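Local coordinates for ribonuclease P protein component 3 (Thermococcus kodakarensis KOD1, PDB 3WYZ) that probably serves as a protein subunit of ribonuclease P, the RNA-containing enzyme that trims the 5' ends of precursor tRNAs, at residues Leu88-Asn99 with Val107-Arg117. Residues are numbered along the deposited sequence; the frame is centred on the assembly and turned at random.
Sequences LLYVQGGDMRIN and VDALISPWFGR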
ATOM      1  N   LEU A  88      -2.493 -10.490  -2.922  1.00 49.97           N
ATOM      2  CA  LEU A  88      -2.373  -9.647  -1.745  1.00 47.55           C
ATOM      3  C   LEU A  88      -3.640  -8.824  -1.642  1.00 47.25           C
ATOM      4  O   LEU A  88      -4.152  -8.334  -2.647  1.00 45.69           O
ATOM      5  CB  LEU A  88      -1.177  -8.702  -1.842  1.00 47.44           C
ATOM      6  CG  LEU A  88       0.195  -9.346  -1.972  1.00 47.79           C
ATOM      7  CD1 LEU A  88       1.261  -8.279  -2.114  1.00 48.17           C
ATOM      8  CD2 LEU A  88       0.515 -10.277  -0.811  1.00 47.90           C
ATOM      9  N   LEU A  89      -4.145  -8.671  -0.423  1.00 47.71           N
ATOM     10  CA  LEU A  89      -5.327  -7.866  -0.192  1.00 47.62           C
ATOM     11  C   LEU A  89      -4.912  -6.514   0.376  1.00 46.38           C
ATOM     12  O   LEU A  89      -4.487  -6.422   1.526  1.00 45.62           O
ATOM     13  CB  LEU A  89      -6.291  -8.591   0.752  1.00 48.52           C
ATOM     14  CG  LEU A  89      -7.700  -7.998   0.893  1.00 49.69           C
ATOM     15  CD1 LEU A  89      -8.411  -7.958  -0.447  1.00 48.63           C
ATOM     16  CD2 LEU A  89      -8.522  -8.796   1.902  1.00 50.24           C
ATOM     17  N   TYR A  90      -5.011  -5.478  -0.449  1.00 43.66           N
ATOM     18  CA  TYR A  90      -4.836  -4.104   0.005  1.00 44.78           C
ATOM     19  C   TYR A  90      -6.196  -3.466   0.248  1.00 44.92           C
ATOM     20  O   TYR A  90      -7.197  -3.880  -0.333  1.00 45.12           O
ATOM     21  CB  TYR A  90      -4.092  -3.260  -1.030  1.00 43.57           C
ATOM     22  CG  TYR A  90      -2.681  -3.686  -1.364  1.00 42.75           C
ATOM     23  CD1 TYR A  90      -1.920  -4.469  -0.493  1.00 43.00           C
ATOM     24  CD2 TYR A  90      -2.087  -3.254  -2.541  1.00 40.30           C
ATOM     25  CE1 TYR A  90      -0.625  -4.836  -0.809  1.00 41.71           C
ATOM     26  CE2 TYR A  90      -0.796  -3.607  -2.858  1.00 40.87           C
ATOM     27  CZ  TYR A  90      -0.068  -4.401  -1.994  1.00 42.17           C
ATOM     28  OH  TYR A  90       1.217  -4.747  -2.329  1.00 41.61           O
ATOM     29  N   VAL A  91      -6.218  -2.453   1.111  1.00 46.33           N
ATOM     30  CA  VAL A  91      -7.408  -1.642   1.336  1.00 45.24           C
ATOM     31  C   VAL A  91      -7.024  -0.171   1.253  1.00 45.45           C
ATOM     32  O   VAL A  91      -6.041   0.254   1.851  1.00 45.04           O
ATOM     33  CB  VAL A  91      -8.060  -1.939   2.701  1.00 45.83           C
ATOM     34  CG1 VAL A  91      -9.238  -1.000   2.961  1.00 45.38           C
ATOM     35  CG2 VAL A  91      -8.516  -3.384   2.768  1.00 45.23           C
ATOM     36  N   GLN A  92      -7.808   0.590   0.496  1.00 47.88           N
ATOM     37  CA  GLN A  92      -7.637   2.029   0.383  1.00 50.29           C
ATOM     38  C   GLN A  92      -8.070   2.694   1.686  1.00 50.58           C
ATOM     39  O   GLN A  92      -9.209   2.520   2.126  1.00 50.71           O
ATOM     40  CB  GLN A  92      -8.486   2.558  -0.775  1.00 52.89           C
ATOM     41  CG  GLN A  92      -8.402   4.057  -1.032  1.00 55.93           C
ATOM     42  CD  GLN A  92      -7.306   4.418  -2.012  1.00 59.39           C
ATOM     43  OE1 GLN A  92      -6.126   4.392  -1.667  1.00 66.28           O
ATOM     44  NE2 GLN A  92      -7.688   4.757  -3.240  1.00 59.71           N
ATOM     45  N   GLY A  93      -7.154   3.451   2.292  1.00 49.46           N
ATOM     46  CA  GLY A  93      -7.444   4.206   3.500  1.00 48.02           C
ATOM     47  C   GLY A  93      -8.198   5.488   3.204  1.00 48.58           C
ATOM     48  O   GLY A  93      -8.346   5.868   2.049  1.00 48.05           O
ATOM     49  N   GLY A  94      -8.674   6.155   4.252  1.00 50.22           N
ATOM     50  CA  GLY A  94      -9.389   7.419   4.109  1.00 53.40           C
ATOM     51  C   GLY A  94     -10.631   7.532   4.972  1.00 55.40           C
ATOM     52  O   GLY A  94     -10.949   8.617   5.473  1.00 58.42           O
ATOM     53  N   ASP A  95     -11.352   6.423   5.117  1.00 57.02           N
ATOM     54  CA  ASP A  95     -12.504   6.357   6.005  1.00 58.90           C
ATOM     55  C   ASP A  95     -12.059   5.664   7.287  1.00 58.98           C
ATOM     56  O   ASP A  95     -11.351   4.656   7.241  1.00 55.88           O
ATOM     57  CB  ASP A  95     -13.649   5.595   5.329  1.00 64.18           C
ATOM     58  CG  ASP A  95     -14.934   5.569   6.161  1.00 68.40           C
ATOM     59  OD1 ASP A  95     -15.051   6.307   7.163  1.00 74.36           O
ATOM     60  OD2 ASP A  95     -15.845   4.801   5.797  1.00 72.75           O
ATOM     61  N   MET A  96     -12.467   6.211   8.429  1.00 58.74           N
ATOM     62  CA  MET A  96     -12.014   5.703   9.718  1.00 61.88           C
ATOM     63  C   MET A  96     -12.566   4.321  10.056  1.00 61.49           C
ATOM     64  O   MET A  96     -11.865   3.511  10.673  1.00 62.22           O
ATOM     65  CB  MET A  96     -12.342   6.696  10.833  1.00 63.99           C
ATOM     66  CG  MET A  96     -11.296   7.785  10.997  1.00 67.14           C
ATOM     67  SD  MET A  96      -9.660   7.142  11.415  1.00 71.70           S
ATOM     68  CE  MET A  96      -9.064   8.461  12.472  1.00 75.43           C
ATOM     69  N   ARG A  97     -13.813   4.056   9.664  1.00 63.68           N
ATOM     70  CA  ARG A  97     -14.400   2.719   9.797  1.00 63.32           C
ATOM     71  C   ARG A  97     -13.648   1.700   8.938  1.00 58.41           C
ATOM     72  O   ARG A  97     -13.461   0.547   9.342  1.00 56.18           O
ATOM     73  CB  ARG A  97     -15.876   2.724   9.385  1.00 69.11           C
ATOM     74  CG  ARG A  97     -16.790   3.453  10.349  1.00 76.01           C
ATOM     75  CD  ARG A  97     -18.259   3.233  10.008  1.00 79.39           C
ATOM     76  NE  ARG A  97     -19.139   3.840  11.005  1.00 85.13           N
ATOM     77  CZ  ARG A  97     -20.470   3.783  10.988  1.00 91.26           C
ATOM     78  NH1 ARG A  97     -21.115   3.141  10.015  1.00 93.74           N
ATOM     79  NH2 ARG A  97     -21.165   4.374  11.955  1.00 92.11           N
ATOM     80  N   ILE A  98     -13.229   2.137   7.752  1.00 54.28           N
ATOM     81  CA  ILE A  98     -12.488   1.290   6.820  1.00 53.79           C
ATOM     82  C   ILE A  98     -11.074   1.053   7.320  1.00 50.59           C
ATOM     83  O   ILE A  98     -10.607  -0.085   7.332  1.00 48.96           O
ATOM     84  CB  ILE A  98     -12.453   1.901   5.403  1.00 53.99           C
ATOM     85  CG1 ILE A  98     -13.878   1.980   4.830  1.00 55.12           C
ATOM     86  CG2 ILE A  98     -11.539   1.104   4.477  1.00 53.80           C
ATOM     87  CD1 ILE A  98     -14.595   0.651   4.693  1.00 54.64           C
ATOM     88  N   ASN A  99     -10.407   2.128   7.735  1.00 48.80           N
ATOM     89  CA  ASN A  99      -9.075   2.027   8.320  1.00 48.00           C
ATOM     90  C   ASN A  99      -9.037   1.018   9.467  1.00 48.60           C
ATOM     91  O   ASN A  99      -8.127   0.203   9.538  1.00 48.40           O
ATOM     92  CB  ASN A  99      -8.590   3.392   8.826  1.00 47.85           C
ATOM     93  CG  ASN A  99      -8.225   4.343   7.703  1.00 45.85           C
ATOM     94  OD1 ASN A  99      -8.402   4.033   6.536  1.00 46.34           O
ATOM     95  ND2 ASN A  99      -7.725   5.516   8.060  1.00 46.04           N
ATOM     96  N   VAL A 107      -5.625  -7.711   7.141  1.00 49.01           N
ATOM     97  CA  VAL A 107      -5.356  -7.515   5.726  1.00 49.64           C
ATOM     98  C   VAL A 107      -3.847  -7.306   5.525  1.00 47.49           C
ATOM     99  O   VAL A 107      -3.135  -6.936   6.465  1.00 44.91           O
ATOM    100  CB  VAL A 107      -6.189  -6.318   5.191  1.00 50.09           C
ATOM    101  CG1 VAL A 107      -5.440  -4.994   5.303  1.00 49.38           C
ATOM    102  CG2 VAL A 107      -6.624  -6.565   3.773  1.00 52.05           C
ATOM    103  N   ASP A 108      -3.357  -7.558   4.311  1.00 47.23           N
ATOM    104  CA  ASP A 108      -1.918  -7.444   4.026  1.00 45.27           C
ATOM    105  C   ASP A 108      -1.414  -6.018   4.232  1.00 44.53           C
ATOM    106  O   ASP A 108      -0.359  -5.810   4.825  1.00 42.52           O
ATOM    107  CB  ASP A 108      -1.598  -7.908   2.598  1.00 46.06           C
ATOM    108  CG  ASP A 108      -1.794  -9.409   2.411  1.00 47.03           C
ATOM    109  OD1 ASP A 108      -1.068 -10.187   3.071  1.00 45.25           O
ATOM    110  OD2 ASP A 108      -2.675  -9.811   1.613  1.00 47.03           O
ATOM    111  N   ALA A 109      -2.160  -5.034   3.739  1.00 42.59           N
ATOM    112  CA  ALA A 109      -1.746  -3.642   3.886  1.00 41.56           C
ATOM    113  C   ALA A 109      -2.905  -2.665   3.838  1.00 40.39           C
ATOM    114  O   ALA A 109      -3.876  -2.874   3.113  1.00 38.98           O
ATOM    115  CB  ALA A 109      -0.730  -3.279   2.816  1.00 41.55           C
ATOM    116  N   LEU A 110      -2.772  -1.596   4.619  1.00 39.21           N
ATOM    117  CA  LEU A 110      -3.647  -0.441   4.543  1.00 41.58           C
ATOM    118  C   LEU A 110      -2.881   0.660   3.826  1.00 42.71           C
ATOM    119  O   LEU A 110      -1.848   1.115   4.315  1.00 42.29           O
ATOM    120  CB  LEU A 110      -4.041   0.024   5.946  1.00 42.91           C
ATOM    121  CG  LEU A 110      -4.981   1.227   6.050  1.00 43.24           C
ATOM    122  CD1 LEU A 110      -6.320   0.908   5.408  1.00 44.70           C
ATOM    123  CD2 LEU A 110      -5.161   1.646   7.505  1.00 42.41           C
ATOM    124  N   ILE A 111      -3.384   1.069   2.665  1.00 41.86           N
ATOM    125  CA  ILE A 111      -2.712   2.057   1.835  1.00 40.36           C
ATOM    126  C   ILE A 111      -3.241   3.447   2.156  1.00 41.56           C
ATOM    127  O   ILE A 111      -4.443   3.696   2.033  1.00 41.57           O
ATOM    128  CB  ILE A 111      -2.930   1.780   0.331  1.00 39.25           C
ATOM    129  CG1 ILE A 111      -2.577   0.331  -0.031  1.00 38.76           C
ATOM    130  CG2 ILE A 111      -2.111   2.744  -0.518  1.00 39.63           C
ATOM    131  CD1 ILE A 111      -1.150  -0.084   0.277  1.00 39.02           C
ATOM    132  N   SER A 112      -2.337   4.336   2.577  1.00 42.62           N
ATOM    133  CA  SER A 112      -2.643   5.754   2.793  1.00 42.89           C
ATOM    134  C   SER A 112      -3.898   5.997   3.644  1.00 42.79           C
ATOM    135  O   SER A 112      -4.930   6.389   3.114  1.00 41.03           O
ATOM    136  CB  SER A 112      -2.797   6.463   1.446  1.00 42.88           C
ATOM    137  OG  SER A 112      -1.589   6.428   0.718  1.00 41.70           O
ATOM    138  N   PRO A 113      -3.806   5.775   4.966  1.00 43.26           N
ATOM    139  CA  PRO A 113      -4.959   5.998   5.850  1.00 43.25           C
ATOM    140  C   PRO A 113      -5.428   7.451   5.886  1.00 43.31           C
ATOM    141  O   PRO A 113      -6.581   7.714   6.230  1.00 43.17           O
ATOM    142  CB  PRO A 113      -4.445   5.555   7.232  1.00 45.10           C
ATOM    143  CG  PRO A 113      -2.953   5.539   7.116  1.00 44.40           C
ATOM    144  CD  PRO A 113      -2.656   5.210   5.689  1.00 43.41           C
ATOM    145  N   TRP A 114      -4.529   8.369   5.535  1.00 41.94           N
ATOM    146  CA  TRP A 114      -4.814   9.806   5.469  1.00 42.65           C
ATOM    147  C   TRP A 114      -5.577  10.224   4.206  1.00 45.02           C
ATOM    148  O   TRP A 114      -6.069  11.348   4.125  1.00 46.94           O
ATOM    149  CB  TRP A 114      -3.500  10.611   5.535  1.00 41.82           C
ATOM    150  CG  TRP A 114      -2.513  10.197   4.483  1.00 42.82           C
ATOM    151  CD1 TRP A 114      -2.457  10.625   3.184  1.00 42.69           C
ATOM    152  CD2 TRP A 114      -1.456   9.238   4.633  1.00 42.72           C
ATOM    153  NE1 TRP A 114      -1.432   9.994   2.522  1.00 42.44           N
ATOM    154  CE2 TRP A 114      -0.805   9.134   3.386  1.00 42.21           C
ATOM    155  CE3 TRP A 114      -1.000   8.460   5.703  1.00 42.92           C
ATOM    156  CZ2 TRP A 114       0.278   8.284   3.181  1.00 43.58           C
ATOM    157  CZ3 TRP A 114       0.077   7.609   5.496  1.00 43.60           C
ATOM    158  CH2 TRP A 114       0.703   7.527   4.244  1.00 43.29           C
ATOM    159  N   PHE A 115      -5.656   9.335   3.217  1.00 47.89           N
ATOM    160  CA  PHE A 115      -6.147   9.685   1.879  1.00 49.91           C
ATOM    161  C   PHE A 115      -7.498  10.407   1.906  1.00 50.16           C
ATOM    162  O   PHE A 115      -8.496   9.854   2.349  1.00 50.73           O
ATOM    163  CB  PHE A 115      -6.236   8.422   1.005  1.00 50.86           C
ATOM    164  CG  PHE A 115      -6.650   8.687  -0.416  1.00 51.59           C
ATOM    165  CD1 PHE A 115      -5.785   9.313  -1.298  1.00 52.53           C
ATOM    166  CD2 PHE A 115      -7.905   8.302  -0.873  1.00 54.83           C
ATOM    167  CE1 PHE A 115      -6.164   9.557  -2.614  1.00 55.30           C
ATOM    168  CE2 PHE A 115      -8.287   8.539  -2.190  1.00 55.64           C
ATOM    169  CZ  PHE A 115      -7.415   9.171  -3.061  1.00 54.15           C
ATOM    170  N   GLY A 116      -7.510  11.648   1.435  1.00 53.75           N
ATOM    171  CA  GLY A 116      -8.737  12.444   1.364  1.00 55.88           C
ATOM    172  C   GLY A 116      -9.239  12.928   2.713  1.00 55.88           C
ATOM    173  O   GLY A 116     -10.443  13.041   2.919  1.00 56.98           O
ATOM    174  N   ARG A 117      -8.318  13.224   3.627  1.00 56.15           N
ATOM    175  CA  ARG A 117      -8.672  13.665   4.977  1.00 54.14           C
ATOM    176  C   ARG A 117      -7.938  14.942   5.358  1.00 53.30           C
ATOM    177  O   ARG A 117      -7.029  15.394   4.650  1.00 48.82           O
ATOM    178  CB  ARG A 117      -8.322  12.585   6.005  1.00 54.64           C
ATOM    179  CG  ARG A 117      -8.972  11.230   5.775  1.00 55.18           C
ATOM    180  CD  ARG A 117      -8.557  10.250   6.867  1.00 54.98           C
ATOM    181  NE  ARG A 117      -9.017  10.664   8.191  1.00 54.22           N
ATOM    182  CZ  ARG A 117     -10.269  10.548   8.629  1.00 53.59           C
ATOM    183  NH1 ARG A 117     -11.219  10.018   7.866  1.00 55.28           N
ATOM    184  NH2 ARG A 117     -10.574  10.961   9.847  1.00 54.08           N
TER
HETATM  185  O   HOH W   1     -14.150   8.646   8.653  1.00 56.35           O
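The Asn99 amide is held by three hydrogen bonds: its ND2 donates almost straight to Pro113 O at 3.1 Å (N-H...O 166°), the acceptor lying in the amide plane, and also to the backbone O of Gly121, while OD1 accepts from Gly94 N. So fixed, the amide crosses the Pro113 side chain roughly at right angles, ND2 3.4 Å from CB, and ties the first turn of helix 96-104 to the loop after strand 109-111. Strands 88-92 and 109-111 run parallel as neighbours in the TIM barrel-like sheet, joined through that helix as a beta-alpha-beta unit. Their ladder ends with Gly93 N to Ile111 O at 2.7 Å; at the other end Asp108 OD2 takes Leu89 N through its anti lone pair, 2.8 Å away. Tyr90 presents one ring face to Ile111 CD1, and Val107 CG2 presses tightly on Leu89 CG at 3.4 Å. Beyond the strands, a turn about CG-CD (chi3 63°) brings Arg117 NH1 to Gly94 O, at the guanidinium edge, 2.8 Å away; Met96 CG lies over one face, and Asp119 pairs with NE. A leucine in place of Arg117 would probably leave Gly94 O without this donor and Asp119 without its cationic mate.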